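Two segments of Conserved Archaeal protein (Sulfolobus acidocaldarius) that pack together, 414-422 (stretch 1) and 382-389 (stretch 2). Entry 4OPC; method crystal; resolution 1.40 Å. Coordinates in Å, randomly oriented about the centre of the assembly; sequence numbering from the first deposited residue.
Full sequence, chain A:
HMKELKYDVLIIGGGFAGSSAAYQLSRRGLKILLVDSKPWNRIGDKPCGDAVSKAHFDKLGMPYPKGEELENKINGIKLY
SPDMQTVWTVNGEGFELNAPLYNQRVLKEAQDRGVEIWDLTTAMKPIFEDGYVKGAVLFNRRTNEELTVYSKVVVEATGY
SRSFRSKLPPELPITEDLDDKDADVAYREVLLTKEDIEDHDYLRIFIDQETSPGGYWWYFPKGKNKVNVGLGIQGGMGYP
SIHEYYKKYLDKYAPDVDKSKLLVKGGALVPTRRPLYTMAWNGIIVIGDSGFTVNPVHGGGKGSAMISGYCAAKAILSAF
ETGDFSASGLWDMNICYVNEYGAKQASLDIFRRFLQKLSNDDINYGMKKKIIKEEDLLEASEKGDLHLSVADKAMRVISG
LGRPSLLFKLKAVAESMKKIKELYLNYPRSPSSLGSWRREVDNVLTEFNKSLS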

# COMPACT_ATOMS: atom_id res chain seq x y z
N ALA A 414 8.35 -8.18 -19.52
CA ALA A 414 9.64 -7.97 -18.87
C ALA A 414 10.37 -6.75 -19.43
O ALA A 414 11.01 -6.01 -18.67
CB ALA A 414 10.50 -9.22 -18.97
N GLU A 415 10.26 -6.54 -20.73
CA GLU A 415 10.88 -5.39 -21.38
C GLU A 415 10.25 -4.10 -20.90
O GLU A 415 10.96 -3.13 -20.60
CB GLU A 415 10.78 -5.51 -22.91
CG GLU A 415 11.66 -6.60 -23.51
CD GLU A 415 11.29 -6.95 -24.94
OE1 GLU A 415 10.29 -6.41 -25.45
OE2 GLU A 415 12.00 -7.77 -25.55
N SER A 416 8.92 -4.07 -20.82
CA SER A 416 8.23 -2.87 -20.35
C SER A 416 8.54 -2.59 -18.88
O SER A 416 8.69 -1.43 -18.48
CB SER A 416 6.71 -3.00 -20.55
OG SER A 416 6.39 -2.96 -21.93
N MET A 417 8.62 -3.65 -18.06
CA MET A 417 9.03 -3.50 -16.67
C MET A 417 10.40 -2.85 -16.52
O MET A 417 10.57 -1.92 -15.74
CB MET A 417 9.00 -4.84 -15.93
CG MET A 417 7.59 -5.43 -15.78
SD MET A 417 7.57 -7.12 -15.16
CE MET A 417 8.29 -6.91 -13.53
N LYS A 418 11.37 -3.36 -17.27
CA LYS A 418 12.71 -2.80 -17.25
C LYS A 418 12.70 -1.34 -17.67
O LYS A 418 13.34 -0.50 -17.05
CB LYS A 418 13.63 -3.63 -18.16
CG LYS A 418 15.06 -3.12 -18.26
CD LYS A 418 15.92 -4.11 -19.04
CE LYS A 418 17.31 -3.54 -19.32
NZ LYS A 418 17.96 -3.03 -18.08
N LYS A 419 11.93 -1.04 -18.72
CA LYS A 419 11.83 0.32 -19.24
C LYS A 419 11.26 1.30 -18.21
O LYS A 419 11.80 2.39 -18.01
CB LYS A 419 10.97 0.35 -20.50
CG LYS A 419 10.80 1.75 -21.06
CD LYS A 419 10.44 1.75 -22.53
CE LYS A 419 10.51 3.16 -23.11
NZ LYS A 419 10.17 3.20 -24.56
N ILE A 420 10.16 0.93 -17.57
CA ILE A 420 9.59 1.82 -16.58
C ILE A 420 10.50 1.93 -15.35
O ILE A 420 10.64 3.01 -14.78
CB ILE A 420 8.12 1.45 -16.24
CG1 ILE A 420 7.37 2.66 -15.68
CG2 ILE A 420 8.06 0.26 -15.29
CD1 ILE A 420 5.89 2.40 -15.47
N LYS A 421 11.17 0.84 -14.97
CA LYS A 421 12.06 0.88 -13.82
C LYS A 421 13.18 1.89 -14.07
O LYS A 421 13.51 2.69 -13.19
CB LYS A 421 12.65 -0.49 -13.50
CG LYS A 421 13.36 -0.55 -12.16
CD LYS A 421 12.64 -1.47 -11.18
CE LYS A 421 13.45 -1.69 -9.92
NZ LYS A 421 14.73 -2.39 -10.20
N GLU A 422 13.73 1.85 -15.28
CA GLU A 422 14.77 2.79 -15.69
C GLU A 422 14.30 4.24 -15.67
O GLU A 422 15.05 5.13 -15.27
CB GLU A 422 15.32 2.42 -17.07
CG GLU A 422 16.11 1.12 -17.07
CD GLU A 422 16.56 0.70 -18.46
OE1 GLU A 422 16.17 1.38 -19.44
OE2 GLU A 422 17.30 -0.30 -18.57
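Stretch 2 (382-389) EKGDLHLS

Residues 382-389 pack on the helix 414-422. Stretch 1 is helical throughout, with main-chain bonds running from Lys 418 N to Ala 414 O (3.0 Å) through Glu 422 N to Lys 418 O (3.0 Å). Stretch 2 is a linker: a helix ends at Lys 383, Gly 384 leaves helical geometry with positive phi (75/21), Asp 385 and Leu 386 are extended (-108/133 and -127/97), and His 387 (-68/139) takes the N-cap position before the helix that opens at Leu 388. The linker runs obliquely, in the general sense opposite to the helix, so Gly 384 and Asp 385 lie near Lys 421, Leu 386 near Met 417 and Ala 414, and Leu 388 near Ala 414 and Glu 415. The backbones come closest at Ala 414 and Leu 386, with CA atoms 5.5 Å apart; 422 Å² is buried in all.

Apolar side chains meet where Ala 414 CB, pointing toward the linker, lies 3.7 Å from Leu 386 CD2 and 4.1 Å from Leu 388 CD2. Met 417 (m, t, p) brings CE to 3.9 Å from Leu 386 CB. Leu 388 (m, t) starts sideways, but its end comes nearer, placing CD2 3.9 Å from Glu 415 CG.

Side-chain carbons also rest against backbone carbonyls: Ala 414 CB is 3.5 Å from Leu 386 O, Met 417 CE 3.7 Å from Gly 384 O, Lys 421 CE 3.3 Å from Lys 383 O and Lys 421 CD 4.2 Å from Gly 384 O.

Charges pair where Lys 421 NZ donates to Asp 385 OD1 at 3.0 Å in a salt bridge. The CA-to-CB bond of Asp 385 points away, yet its carboxylate comes back within reach of the ammonium group. Within the helix, Lys 418 NZ pairs with Glu 422 OE2 (2.9 Å).

Water 1 accepts from Leu 386 N (3.1 Å) and lies 3.2 Å from Ala 414 O, between the two backbones.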

# COMPACT_ATOMS: atom_id res chain seq x y z
N GLU A 382 9.88 -8.46 -4.76
CA GLU A 382 10.74 -7.73 -3.84
C GLU A 382 11.67 -6.70 -4.50
O GLU A 382 12.05 -5.72 -3.88
CB GLU A 382 11.54 -8.69 -2.96
CG GLU A 382 10.68 -9.51 -2.01
CD GLU A 382 11.48 -10.18 -0.92
OE1 GLU A 382 12.69 -10.45 -1.14
OE2 GLU A 382 10.91 -10.44 0.16
N LYS A 383 12.02 -6.93 -5.76
CA LYS A 383 12.91 -6.00 -6.45
C LYS A 383 12.25 -5.37 -7.67
O LYS A 383 12.73 -4.36 -8.19
CB LYS A 383 14.22 -6.69 -6.83
CG LYS A 383 14.92 -7.33 -5.65
CD LYS A 383 16.35 -7.71 -5.99
CE LYS A 383 17.01 -8.44 -4.83
NZ LYS A 383 18.42 -8.79 -5.13
N GLY A 384 11.14 -5.95 -8.12
CA GLY A 384 10.45 -5.48 -9.31
C GLY A 384 11.17 -5.87 -10.58
O GLY A 384 10.96 -5.26 -11.63
N ASP A 385 12.01 -6.88 -10.50
CA ASP A 385 12.79 -7.31 -11.65
C ASP A 385 12.30 -8.62 -12.21
O ASP A 385 12.04 -9.58 -11.48
CB ASP A 385 14.27 -7.43 -11.29
CG ASP A 385 14.90 -6.09 -10.99
OD1 ASP A 385 14.39 -5.07 -11.49
OD2 ASP A 385 15.91 -6.06 -10.25
N LEU A 386 12.14 -8.65 -13.52
CA LEU A 386 11.86 -9.88 -14.23
C LEU A 386 12.92 -9.95 -15.32
O LEU A 386 12.78 -9.31 -16.36
CB LEU A 386 10.46 -9.85 -14.83
CG LEU A 386 10.08 -11.03 -15.72
CD1 LEU A 386 10.26 -12.34 -14.98
CD2 LEU A 386 8.65 -10.88 -16.22
N HIS A 387 13.99 -10.68 -15.05
CA HIS A 387 15.16 -10.64 -15.92
C HIS A 387 14.82 -11.25 -17.27
O HIS A 387 14.12 -12.26 -17.33
CB HIS A 387 16.36 -11.32 -15.26
CG HIS A 387 16.76 -10.69 -13.96
ND1 HIS A 387 17.41 -9.48 -13.89
CD2 HIS A 387 16.58 -11.10 -12.68
CE1 HIS A 387 17.63 -9.17 -12.62
NE2 HIS A 387 17.13 -10.14 -11.87
N LEU A 388 15.30 -10.61 -18.33
CA LEU A 388 15.03 -11.05 -19.70
C LEU A 388 15.37 -12.52 -19.88
O LEU A 388 14.69 -13.24 -20.60
CB LEU A 388 15.80 -10.18 -20.70
CG LEU A 388 15.47 -8.69 -20.71
CD1 LEU A 388 16.32 -7.95 -21.74
CD2 LEU A 388 13.99 -8.46 -20.98
N SER A 389 16.42 -12.95 -19.19
CA SER A 389 16.84 -14.35 -19.14
C SER A 389 15.76 -15.30 -18.63
O SER A 389 15.43 -16.29 -19.27
CB SER A 389 18.08 -14.49 -18.27
OG SER A 389 18.32 -15.85 -17.95
O HOH W 1 12.26 -6.63 -15.83